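Local coordinates for cytochrome c-552/4 domain-containing protein (Ignicoccus hospitalis KIN4/I, PDB 4QO5) that binds eight c-type hemes and, as a membrane-associated octaheme cytochrome, probably passes electrons along them, at residues E50-P55 against R59-P64; L369-D372 against K377-Y380; Q402-C407 against Y415-M420; E428-A433 against F475-I480. All blocks are in the same frame, centred on the assembly; numbering follows the deposited sequence.

Contact 1: residues E50-P55 against R59-P64. With HEC (heme c), chain D.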
# COMPACT_ATOMS: atom_id res chain seq x y z
N GLU A 50 12.27 20.30 36.48
CA GLU A 50 13.39 20.34 35.53
C GLU A 50 12.97 20.87 34.17
O GLU A 50 13.71 21.64 33.54
CB GLU A 50 14.02 18.94 35.39
CG GLU A 50 14.80 18.54 36.63
CD GLU A 50 15.16 17.05 36.69
OE1 GLU A 50 15.92 16.70 37.62
OE2 GLU A 50 14.69 16.26 35.84
N ALA A 51 11.80 20.45 33.69
CA ALA A 51 11.33 20.92 32.39
C ALA A 51 11.11 22.43 32.42
O ALA A 51 11.41 23.12 31.45
CB ALA A 51 10.06 20.21 31.99
N TRP A 52 10.60 22.93 33.53
CA TRP A 52 10.39 24.38 33.65
C TRP A 52 11.67 25.23 33.67
O TRP A 52 11.61 26.44 33.48
CB TRP A 52 9.45 24.74 34.82
CG TRP A 52 8.03 24.76 34.36
CD1 TRP A 52 7.07 23.81 34.57
CD2 TRP A 52 7.42 25.77 33.55
NE1 TRP A 52 5.90 24.17 33.96
CE2 TRP A 52 6.09 25.37 33.32
CE3 TRP A 52 7.87 26.97 33.00
CZ2 TRP A 52 5.20 26.13 32.56
CZ3 TRP A 52 6.99 27.73 32.24
CH2 TRP A 52 5.67 27.31 32.04
N GLN A 53 12.83 24.59 33.85
CA GLN A 53 14.10 25.31 33.80
C GLN A 53 14.56 25.58 32.37
O GLN A 53 15.41 26.43 32.14
CB GLN A 53 15.20 24.53 34.52
CG GLN A 53 14.98 24.37 36.02
CD GLN A 53 15.92 23.35 36.63
OE1 GLN A 53 17.01 23.09 36.10
NE2 GLN A 53 15.49 22.75 37.74
N LYS A 54 13.99 24.85 31.41
CA LYS A 54 14.40 24.94 30.01
C LYS A 54 13.83 26.20 29.36
O LYS A 54 12.80 26.71 29.80
CB LYS A 54 13.94 23.70 29.25
CG LYS A 54 14.57 22.41 29.75
CD LYS A 54 13.96 21.19 29.06
CE LYS A 54 14.57 19.91 29.60
NZ LYS A 54 14.14 18.69 28.86
N PRO A 55 14.50 26.71 28.31
CA PRO A 55 14.01 27.91 27.61
C PRO A 55 12.65 27.63 26.96
O PRO A 55 12.37 26.47 26.63
CB PRO A 55 15.06 28.14 26.52
CG PRO A 55 16.27 27.36 26.94
CD PRO A 55 15.76 26.19 27.73
N ARG A 59 11.02 23.86 25.83
CA ARG A 59 10.23 23.27 26.90
C ARG A 59 8.96 22.55 26.39
O ARG A 59 8.27 23.05 25.51
CB ARG A 59 9.86 24.42 27.86
CG ARG A 59 9.02 24.07 29.05
CD ARG A 59 9.06 25.23 30.06
NE ARG A 59 8.42 26.43 29.54
CZ ARG A 59 8.95 27.64 29.55
NH1 ARG A 59 8.27 28.66 29.06
NH2 ARG A 59 10.17 27.84 30.05
N GLU A 60 8.65 21.39 26.97
CA GLU A 60 7.47 20.63 26.55
C GLU A 60 6.53 20.33 27.72
O GLU A 60 5.90 19.27 27.76
CB GLU A 60 7.89 19.32 25.88
CG GLU A 60 8.58 19.55 24.52
CD GLU A 60 8.92 18.25 23.81
OE1 GLU A 60 9.52 17.35 24.43
OE2 GLU A 60 8.59 18.13 22.61
N VAL A 61 6.48 21.24 28.69
CA VAL A 61 5.41 21.29 29.69
C VAL A 61 4.78 22.67 29.55
O VAL A 61 5.43 23.59 29.07
CB VAL A 61 5.92 21.14 31.13
CG1 VAL A 61 6.37 19.72 31.39
CG2 VAL A 61 7.03 22.15 31.41
N SER A 62 3.52 22.83 29.96
CA SER A 62 2.88 24.11 29.78
C SER A 62 2.03 24.58 30.96
O SER A 62 1.76 25.75 31.08
CB SER A 62 2.06 24.14 28.49
OG SER A 62 0.98 23.22 28.56
N THR A 63 1.64 23.66 31.84
CA THR A 63 0.99 24.10 33.07
C THR A 63 2.03 24.76 33.96
O THR A 63 3.06 24.15 34.24
CB THR A 63 0.35 22.93 33.82
OG1 THR A 63 -0.56 22.23 32.96
CG2 THR A 63 -0.42 23.45 35.05
N PRO A 64 1.77 26.00 34.42
CA PRO A 64 2.77 26.68 35.26
C PRO A 64 3.19 25.83 36.45
O PRO A 64 2.34 25.14 37.02
CB PRO A 64 2.03 27.93 35.73
CG PRO A 64 1.04 28.20 34.65
CD PRO A 64 0.60 26.85 34.16
FE HEC D . 3.86 14.68 29.53
CHA HEC D . 6.82 15.43 27.99
CHB HEC D . 2.49 13.87 26.48
CHC HEC D . 1.12 13.59 31.11
CHD HEC D . 5.03 15.89 32.51
NA HEC D . 4.54 14.63 27.61
C1A HEC D . 5.80 14.98 27.18
C2A HEC D . 5.90 14.75 25.76
C3A HEC D . 4.69 14.33 25.35
C4A HEC D . 3.82 14.24 26.50
CMA HEC D . 4.25 13.96 23.92
CAA HEC D . 7.16 15.03 24.89
CBA HEC D . 7.87 13.68 24.66
CGA HEC D . 9.00 13.82 23.66
O1A HEC D . 9.51 14.94 23.43
O2A HEC D . 9.39 12.77 23.10
NB HEC D . 2.19 13.97 28.89
C1B HEC D . 1.80 13.60 27.62
C2B HEC D . 0.57 12.89 27.69
C3B HEC D . 0.26 12.78 29.00
C4B HEC D . 1.24 13.45 29.76
CMB HEC D . -0.13 12.34 26.43
CAB HEC D . -0.83 12.08 29.81
CBB HEC D . -1.24 10.70 29.17
NC HEC D . 3.16 14.78 31.43
C1C HEC D . 2.01 14.22 31.91
C2C HEC D . 1.82 14.65 33.29
C3C HEC D . 3.06 15.00 33.70
C4C HEC D . 3.83 15.27 32.51
CMC HEC D . 0.77 13.89 34.15
CAC HEC D . 3.65 15.45 35.08
CBC HEC D . 3.04 14.84 36.36
ND HEC D . 5.60 15.51 30.15
C1D HEC D . 5.89 15.92 31.44
C2D HEC D . 7.24 16.38 31.52
C3D HEC D . 7.81 16.25 30.12
C4D HEC D . 6.72 15.72 29.32
CMD HEC D . 7.99 16.91 32.76
CAD HEC D . 9.24 16.64 29.72
CBD HEC D . 9.16 18.06 29.17
CGD HEC D . 10.52 18.64 28.86
O1D HEC D . 10.59 19.84 28.43
O2D HEC D . 11.52 17.90 29.04
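The guanidinium of Arg59 lies almost flat on the indole of Trp52. The two planes are only 20° apart, and Trp52 CZ3 sits 3.2 Å above the guanidinium plane, over its centre. A bend at chi3 (67°) in the otherwise extended Arg59 chain lays the group down this way. Pro55 O faces the other side of the guanidinium. Arg59 NH2 also makes a weak hydrogen bond to Lys54 O, and Arg59 N a weak one to Pro55 O. Further along the same indole face, Val61 CG2 makes a CH-pi contact, 3.7 Å from the centroid of the five-membered ring of Trp52. At the indole edge, Trp52 NE1 donates to Thr63 O at 2.9 Å, with the acceptor tilted out of the ring plane. A leucine in place of Trp52 would probably cost Thr63 O this N-H and leave the Arg59 guanidinium without its flat support. Residues 51-54 form a type I beta turn, and Ala51 CB packs on Val61 CG2 at 3.6 Å. The loop then closes on the heme. Lys54 NZ bonds to heme O2D at 2.7 Å, and Glu60 N to heme O1D at 2.9 Å, so both oxygens of one propionate are gripped. Val61 CG1 lies 3.5 Å from heme C2D. Glu60 also pairs with Lys42. This is the propionate-binding edge of a heme c pocket whose iron is held by Met43 and His114.

Contact 2: residues L369-D372 against K377-Y380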
# COMPACT_ATOMS: atom_id res chain seq x y z
N LEU A 369 -26.85 21.42 -0.99
CA LEU A 369 -26.74 20.28 -1.91
C LEU A 369 -26.50 20.71 -3.34
O LEU A 369 -26.04 19.93 -4.18
CB LEU A 369 -27.99 19.41 -1.84
CG LEU A 369 -28.30 18.80 -0.48
CD1 LEU A 369 -29.60 18.00 -0.54
CD2 LEU A 369 -27.15 17.93 0.02
N ALA A 370 -26.83 21.96 -3.63
CA ALA A 370 -26.66 22.50 -4.97
C ALA A 370 -26.43 24.00 -4.86
O ALA A 370 -26.89 24.63 -3.91
CB ALA A 370 -27.91 22.22 -5.80
N PRO A 371 -25.71 24.59 -5.83
CA PRO A 371 -25.56 26.04 -5.80
C PRO A 371 -26.86 26.71 -6.24
O PRO A 371 -27.75 26.04 -6.75
CB PRO A 371 -24.44 26.30 -6.81
CG PRO A 371 -24.51 25.14 -7.75
CD PRO A 371 -24.97 23.97 -6.95
N ASP A 372 -26.97 28.02 -6.04
CA ASP A 372 -28.13 28.74 -6.54
C ASP A 372 -27.87 29.04 -8.02
O ASP A 372 -26.83 29.58 -8.37
CB ASP A 372 -28.35 30.03 -5.75
CG ASP A 372 -29.68 30.70 -6.06
OD1 ASP A 372 -30.24 30.48 -7.16
OD2 ASP A 372 -30.18 31.44 -5.19
N LYS A 377 -23.70 30.53 -6.62
CA LYS A 377 -23.07 30.32 -5.32
C LYS A 377 -23.76 29.24 -4.48
O LYS A 377 -24.98 29.07 -4.54
CB LYS A 377 -23.05 31.61 -4.51
CG LYS A 377 -22.05 32.65 -4.98
CD LYS A 377 -22.05 33.85 -4.03
CE LYS A 377 -21.21 35.00 -4.55
NZ LYS A 377 -21.35 36.20 -3.68
N PHE A 378 -22.97 28.52 -3.69
CA PHE A 378 -23.55 27.63 -2.68
C PHE A 378 -24.01 28.45 -1.48
O PHE A 378 -23.60 29.60 -1.31
CB PHE A 378 -22.53 26.60 -2.22
CG PHE A 378 -22.20 25.56 -3.26
CD1 PHE A 378 -22.94 24.39 -3.33
CD2 PHE A 378 -21.16 25.76 -4.15
CE1 PHE A 378 -22.64 23.43 -4.29
CE2 PHE A 378 -20.85 24.80 -5.10
CZ PHE A 378 -21.59 23.63 -5.17
N LEU A 379 -24.86 27.86 -0.66
CA LEU A 379 -25.22 28.44 0.63
C LEU A 379 -24.36 27.77 1.70
O LEU A 379 -24.09 26.56 1.62
CB LEU A 379 -26.71 28.23 0.92
CG LEU A 379 -27.64 28.84 -0.13
CD1 LEU A 379 -29.07 28.38 0.06
CD2 LEU A 379 -27.56 30.36 -0.10
N TYR A 380 -23.92 28.54 2.69
CA TYR A 380 -23.06 28.01 3.74
C TYR A 380 -23.84 27.93 5.04
O TYR A 380 -24.77 28.70 5.27
CB TYR A 380 -21.83 28.90 3.96
CG TYR A 380 -20.87 29.00 2.79
CD1 TYR A 380 -20.73 27.96 1.88
CD2 TYR A 380 -20.09 30.13 2.62
CE1 TYR A 380 -19.84 28.06 0.80
CE2 TYR A 380 -19.20 30.25 1.56
CZ TYR A 380 -19.08 29.21 0.66
OH TYR A 380 -18.19 29.33 -0.39
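The backbones of 369-372 and 377-380 run roughly antiparallel, with Pro371 CA and Phe378 CA 4.0 Å apart, and a single hydrogen bond joins them. Asp372 N donates to Lys377 O at 2.7 Å. The bond is nearly straight at hydrogen (170°), but the donor stands well out of the plane of the carbonyl group. Lys377 O also lies 3.3 Å from Pro371 CA, so the proline and the bond to its successor share one carbonyl. The main side-chain contact is proline on aromatic. Pro371 CB sits over the middle of the Phe378 ring, 4.0 Å from its centroid, in a CH-pi contact. Pro371 CD reaches Phe378 CE1 at 3.6 Å. With chi1 of -70°, Phe378 CG is anti to its own carbonyl carbon, and the ring lies beside the proline, both side chains pointing the same way. The fold here is a hairpin-like loop between strand 362-363 and helix 393-407. Its end is shaped by side chains: Asp372 OD1 accepts from Lys374 N in an Asx turn, and Thr375 OG1 accepts from Lys377 N in an ST turn. Phe378 also meets the ring of Tyr321, whose hydroxyl bonds to Leu369 O, and Pro371 O is bound by Thr343 OG1 of helix 341-349. Asp372 CB lies 3.7 Å from Lys377 O, alongside the bond made by its own N-H.

Contact 3: residues Q402-C407 against Y415-M420; sequences QMVKIC and YAEYRM. With HEC (heme c), chain I.
The Tyr415 ring stands on edge over pyrrole A of the heme. Its CE1 is 3.5 Å from heme C4A and its OH 3.1 Å from heme C2A. His411 stacks against the Tyr415 ring. The hydroxyl bonds to Arg221 of the second subunit. With a leucine in place of Tyr415, that arginine would probably lose its hydroxyl partner and a gap would open over the pyrrole. The Arg419 chain, bent at chi2 and chi3, touches the neighbouring methyl, with CG 3.6 Å from heme CMA. Cys407 SG is bonded to heme CAB, though the model stretches this link to 2.6 Å. Cys407 opens a CxxCH heme-attachment motif ending at His411. Between the helices, Ala416 CB meets Cys407 CB at 3.6 Å. Val404 CG2 lies 3.7 Å from Glu417 OE2, the two side chains crossing near a right angle. Met403 and Met420 lean on the vinyl-derived carbons and methyl of pyrrole B. The helix segments run at 132° to each other, 9.6 Å apart. Helix 393-407 rests on strand 300-302 through Gln402 and Ile406, while helix 413-447 meets the second subunit through Tyr415, Tyr418 and Arg419.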
# COMPACT_ATOMS: atom_id res chain seq x y z
N GLN A 402 -0.05 31.41 6.04
CA GLN A 402 0.76 30.70 7.03
C GLN A 402 1.31 29.38 6.49
O GLN A 402 2.44 29.01 6.79
CB GLN A 402 -0.03 30.41 8.31
CG GLN A 402 0.59 29.29 9.16
CD GLN A 402 1.81 29.73 9.98
OE1 GLN A 402 1.66 30.29 11.07
NE2 GLN A 402 3.02 29.45 9.47
N MET A 403 0.51 28.67 5.70
CA MET A 403 1.00 27.41 5.14
C MET A 403 2.13 27.68 4.14
O MET A 403 3.16 27.00 4.14
CB MET A 403 -0.13 26.62 4.47
CG MET A 403 0.28 25.23 3.91
SD MET A 403 0.64 24.03 5.22
CE MET A 403 2.40 23.90 5.09
N VAL A 404 1.94 28.69 3.29
CA VAL A 404 2.96 29.06 2.31
C VAL A 404 4.28 29.42 3.00
O VAL A 404 5.35 29.12 2.49
CB VAL A 404 2.43 30.17 1.38
CG1 VAL A 404 3.55 30.75 0.47
CG2 VAL A 404 1.27 29.61 0.55
N LYS A 405 4.19 30.01 4.18
CA LYS A 405 5.37 30.36 4.97
C LYS A 405 6.16 29.09 5.37
O LYS A 405 7.40 29.11 5.42
CB LYS A 405 4.95 31.17 6.21
CG LYS A 405 6.10 31.76 7.02
CD LYS A 405 5.57 32.64 8.16
CE LYS A 405 6.64 32.88 9.22
NZ LYS A 405 6.16 33.79 10.30
N ILE A 406 5.45 28.00 5.64
CA ILE A 406 6.11 26.72 5.87
C ILE A 406 6.82 26.22 4.61
O ILE A 406 8.00 25.89 4.68
CB ILE A 406 5.14 25.64 6.39
CG1 ILE A 406 4.57 26.07 7.74
CG2 ILE A 406 5.87 24.29 6.50
CD1 ILE A 406 3.52 25.12 8.32
N CYS A 407 6.12 26.19 3.48
CA CYS A 407 6.74 25.75 2.22
C CYS A 407 7.98 26.57 1.91
O CYS A 407 8.94 26.04 1.32
CB CYS A 407 5.81 25.91 1.02
SG CYS A 407 4.11 25.52 1.35
N TYR A 415 6.19 29.33 -6.22
CA TYR A 415 6.13 27.88 -6.37
C TYR A 415 5.01 27.30 -5.49
O TYR A 415 4.16 26.53 -5.95
CB TYR A 415 7.49 27.33 -5.93
CG TYR A 415 7.77 25.85 -6.09
CD1 TYR A 415 7.33 24.93 -5.15
CD2 TYR A 415 8.58 25.39 -7.12
CE1 TYR A 415 7.64 23.58 -5.26
CE2 TYR A 415 8.89 24.04 -7.25
CZ TYR A 415 8.42 23.15 -6.31
OH TYR A 415 8.73 21.83 -6.43
N ALA A 416 5.02 27.67 -4.22
CA ALA A 416 3.99 27.20 -3.30
C ALA A 416 2.60 27.73 -3.65
O ALA A 416 1.63 26.98 -3.66
CB ALA A 416 4.36 27.55 -1.87
N GLU A 417 2.51 29.02 -3.96
CA GLU A 417 1.22 29.60 -4.33
C GLU A 417 0.64 28.97 -5.59
O GLU A 417 -0.58 28.82 -5.72
CB GLU A 417 1.34 31.12 -4.53
CG GLU A 417 1.69 31.91 -3.28
CD GLU A 417 0.52 32.06 -2.33
OE1 GLU A 417 -0.57 31.50 -2.61
OE2 GLU A 417 0.69 32.76 -1.31
N TYR A 418 1.51 28.62 -6.54
CA TYR A 418 1.08 27.96 -7.78
C TYR A 418 0.33 26.66 -7.47
O TYR A 418 -0.73 26.37 -8.04
CB TYR A 418 2.30 27.64 -8.65
CG TYR A 418 1.97 26.98 -9.96
CD1 TYR A 418 1.92 27.72 -11.13
CD2 TYR A 418 1.72 25.61 -10.03
CE1 TYR A 418 1.61 27.12 -12.34
CE2 TYR A 418 1.41 25.00 -11.23
CZ TYR A 418 1.36 25.76 -12.38
OH TYR A 418 1.05 25.16 -13.59
N ARG A 419 0.89 25.88 -6.55
CA ARG A 419 0.23 24.64 -6.13
C ARG A 419 -1.12 24.90 -5.43
O ARG A 419 -2.10 24.18 -5.65
CB ARG A 419 1.14 23.80 -5.22
CG ARG A 419 2.31 23.14 -5.93
CD ARG A 419 1.85 22.18 -7.03
NE ARG A 419 1.02 21.09 -6.52
CZ ARG A 419 0.66 20.02 -7.23
NH1 ARG A 419 1.06 19.91 -8.50
NH2 ARG A 419 -0.09 19.08 -6.69
N MET A 420 -1.17 25.95 -4.60
CA MET A 420 -2.42 26.25 -3.91
C MET A 420 -3.48 26.75 -4.89
O MET A 420 -4.66 26.50 -4.70
CB MET A 420 -2.21 27.22 -2.73
CG MET A 420 -1.25 26.70 -1.64
SD MET A 420 -1.67 25.06 -0.91
CE MET A 420 -0.74 23.89 -1.91
FE HEC I . 8.16 20.58 -1.17
CHA HEC I . 9.16 18.73 -3.86
CHB HEC I . 5.46 21.76 -2.98
CHC HEC I . 6.89 22.07 1.61
CHD HEC I . 11.12 20.09 0.37
NA HEC I . 7.45 20.28 -3.03
C1A HEC I . 8.00 19.45 -4.01
C2A HEC I . 7.15 19.48 -5.18
C3A HEC I . 6.15 20.33 -4.92
C4A HEC I . 6.31 20.84 -3.58
CMA HEC I . 4.99 20.68 -5.87
CAA HEC I . 7.37 18.70 -6.52
CBA HEC I . 6.63 17.36 -6.47
CGA HEC I . 6.46 16.72 -7.83
O1A HEC I . 6.75 17.39 -8.86
O2A HEC I . 6.02 15.54 -7.90
NB HEC I . 6.52 21.74 -0.76
C1B HEC I . 5.47 21.98 -1.63
C2B HEC I . 4.36 22.52 -0.89
C3B HEC I . 4.74 22.57 0.40
C4B HEC I . 6.11 22.12 0.48
CMB HEC I . 3.03 22.86 -1.62
CAB HEC I . 3.96 22.95 1.70
CBB HEC I . 2.41 22.91 1.62
NC HEC I . 8.86 21.01 0.58
C1C HEC I . 8.18 21.58 1.64
C2C HEC I . 9.07 21.75 2.76
C3C HEC I . 10.14 20.99 2.45
C4C HEC I . 10.09 20.68 1.05
CMC HEC I . 8.50 22.13 4.16
CAC HEC I . 11.43 20.58 3.19
CBC HEC I . 11.31 20.34 4.71
ND HEC I . 9.86 19.59 -1.67
C1D HEC I . 11.01 19.55 -0.87
C2D HEC I . 12.05 18.83 -1.55
C3D HEC I . 11.42 18.41 -2.86
C4D HEC I . 10.08 18.91 -2.85
CMD HEC I . 13.48 18.55 -1.04
CAD HEC I . 12.10 17.60 -3.98
CBD HEC I . 12.46 18.59 -5.09
CGD HEC I . 12.44 17.88 -6.43
O1D HEC I . 11.33 17.70 -7.00
O2D HEC I . 13.53 17.50 -6.94

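Contact 4: residues E428-A433 against F475-I480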
# COMPACT_ATOMS: atom_id res chain seq x y z
N GLU A 428 -12.89 23.40 -7.43
CA GLU A 428 -13.95 23.82 -8.34
C GLU A 428 -14.41 22.67 -9.25
O GLU A 428 -15.61 22.45 -9.42
CB GLU A 428 -13.48 24.98 -9.22
CG GLU A 428 -14.43 25.25 -10.38
CD GLU A 428 -13.76 25.93 -11.56
OE1 GLU A 428 -13.14 27.00 -11.36
OE2 GLU A 428 -13.84 25.39 -12.69
N GLU A 429 -13.46 21.97 -9.85
CA GLU A 429 -13.80 20.90 -10.78
C GLU A 429 -14.41 19.68 -10.08
O GLU A 429 -15.42 19.14 -10.54
CB GLU A 429 -12.59 20.53 -11.65
CG GLU A 429 -12.26 21.67 -12.60
CD GLU A 429 -10.98 21.48 -13.39
OE1 GLU A 429 -10.30 20.45 -13.20
OE2 GLU A 429 -10.67 22.38 -14.21
N THR A 430 -13.84 19.27 -8.96
CA THR A 430 -14.42 18.12 -8.26
C THR A 430 -15.81 18.45 -7.73
O THR A 430 -16.70 17.59 -7.74
CB THR A 430 -13.54 17.59 -7.11
OG1 THR A 430 -13.20 18.66 -6.23
CG2 THR A 430 -12.26 16.96 -7.69
N ASN A 431 -16.01 19.69 -7.27
CA ASN A 431 -17.32 20.07 -6.81
C ASN A 431 -18.35 20.00 -7.95
O ASN A 431 -19.49 19.62 -7.72
CB ASN A 431 -17.31 21.47 -6.14
CG ASN A 431 -16.87 21.42 -4.68
OD1 ASN A 431 -16.64 20.35 -4.11
ND2 ASN A 431 -16.79 22.59 -4.05
N LYS A 432 -17.95 20.37 -9.17
CA LYS A 432 -18.89 20.29 -10.30
C LYS A 432 -19.19 18.83 -10.65
O LYS A 432 -20.32 18.49 -11.02
CB LYS A 432 -18.34 21.02 -11.54
CG LYS A 432 -18.35 22.54 -11.44
CD LYS A 432 -19.77 23.09 -11.47
CE LYS A 432 -19.79 24.61 -11.63
NZ LYS A 432 -18.96 25.28 -10.59
N ALA A 433 -18.19 17.96 -10.56
CA ALA A 433 -18.40 16.54 -10.83
C ALA A 433 -19.37 15.94 -9.80
O ALA A 433 -20.23 15.13 -10.14
CB ALA A 433 -17.08 15.77 -10.82
N PHE A 475 -14.93 9.17 -1.89
CA PHE A 475 -13.68 8.55 -2.32
C PHE A 475 -12.95 9.40 -3.36
O PHE A 475 -11.82 9.82 -3.15
CB PHE A 475 -13.89 7.15 -2.92
CG PHE A 475 -14.42 6.11 -1.95
CD1 PHE A 475 -14.59 6.39 -0.61
CD2 PHE A 475 -14.73 4.84 -2.42
CE1 PHE A 475 -15.07 5.42 0.26
CE2 PHE A 475 -15.20 3.86 -1.56
CZ PHE A 475 -15.37 4.16 -0.22
N TYR A 476 -13.61 9.64 -4.48
CA TYR A 476 -12.89 10.12 -5.67
C TYR A 476 -12.59 11.62 -5.63
O TYR A 476 -11.45 12.03 -5.83
CB TYR A 476 -13.63 9.71 -6.95
CG TYR A 476 -13.94 8.22 -6.96
CD1 TYR A 476 -13.01 7.30 -6.48
CD2 TYR A 476 -15.16 7.74 -7.41
CE1 TYR A 476 -13.29 5.94 -6.46
CE2 TYR A 476 -15.45 6.38 -7.38
CZ TYR A 476 -14.51 5.49 -6.92
OH TYR A 476 -14.80 4.14 -6.91
N SER A 477 -13.61 12.43 -5.33
CA SER A 477 -13.39 13.88 -5.25
C SER A 477 -12.41 14.15 -4.12
O SER A 477 -11.50 14.96 -4.27
CB SER A 477 -14.69 14.65 -5.05
OG SER A 477 -15.55 14.52 -6.16
N ASN A 478 -12.60 13.47 -2.99
CA ASN A 478 -11.67 13.62 -1.88
C ASN A 478 -10.23 13.30 -2.27
O ASN A 478 -9.31 14.03 -1.95
CB ASN A 478 -12.08 12.74 -0.70
CG ASN A 478 -13.24 13.32 0.09
OD1 ASN A 478 -13.71 14.43 -0.18
ND2 ASN A 478 -13.71 12.57 1.07
N SER A 479 -10.04 12.17 -2.94
CA SER A 479 -8.70 11.75 -3.32
C SER A 479 -8.06 12.76 -4.26
O SER A 479 -6.86 13.07 -4.14
CB SER A 479 -8.71 10.36 -3.95
OG SER A 479 -8.96 9.37 -2.97
N ILE A 480 -8.85 13.28 -5.19
CA ILE A 480 -8.32 14.26 -6.14
C ILE A 480 -7.84 15.52 -5.44
O ILE A 480 -6.77 16.06 -5.72
CB ILE A 480 -9.38 14.62 -7.21
CG1 ILE A 480 -9.61 13.42 -8.12
CG2 ILE A 480 -8.92 15.83 -8.06
CD1 ILE A 480 -10.90 13.50 -8.92
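Thr430 lays its methyl over the branch of Ile480, with Thr430 CG2 3.5 Å from Ile480 CG2. The same methyl is 3.7 Å from Ile480 CB and 3.9 Å from Ile480 CD1. The two side chains pass each other in opposite directions. Its chi1 of 54° explains the division of labour in Thr430. CG2 is anti to the carbonyl carbon and faces the isoleucine, while OG1 lies between the backbone N and the carbonyl carbon. From there OG1 bonds to Gln426 O, one turn back, and to Arg481 NH1. One turn before Ile480, Ser477 is the other partner. Thr430 CB and Ser477 CB are 3.8 Å apart, and the CA atoms of these residues are 5.3 Å apart, so the helices come close where the side chains are short. Ser477 OG lies 3.6 Å from Thr430 O, but its hydrogen bonds go to Ser472 O and to Thr434 OG1, which also bonds to Thr430 O and so bridges the two helices. The segment 475-480 begins in a wider, pi-type turn at 475-477. Phe475 O accepts from Ser479 N and Ser479 OG, from opposite faces of its plane. The contact joins helix 413-447 to helix 464-485. Leu501 of helix 498-520 touches Ala433 and Ile480, and on helix 413-447 Glu429 OE2 bonds to Thr161 of the second subunit. The chemistry implies close packing of small groups: the direct contact is mainly carbon on carbon, and the buried hydroxyls of Thr430 and Ser477 are satisfied by neighbouring carbonyls and side chains.

How the contacts relate
Contacts 1 and 3 each border a heme c. The two iron atoms, FE of heme D and FE of heme I, are 31.6 Å apart, and the nearest atoms of the two contacts about 17 Å. Contact 1 holds one propionate by hydrogen bonds, whereas contact 3 carries a covalent link to its heme. Contact 4 continues along helix 413-447 from contact 3, with nearest atoms about 7 Å apart, and both meet the second subunit. Contact 4 lies off the hemes: the side chain of Ile480 is about 11 Å from a bound heme c. Contact 2 is a surface loop about 5 Å from contact 4 at the nearest atoms. Contacts 2 and 4 lie on the opposite side of the chain's centre from contact 1.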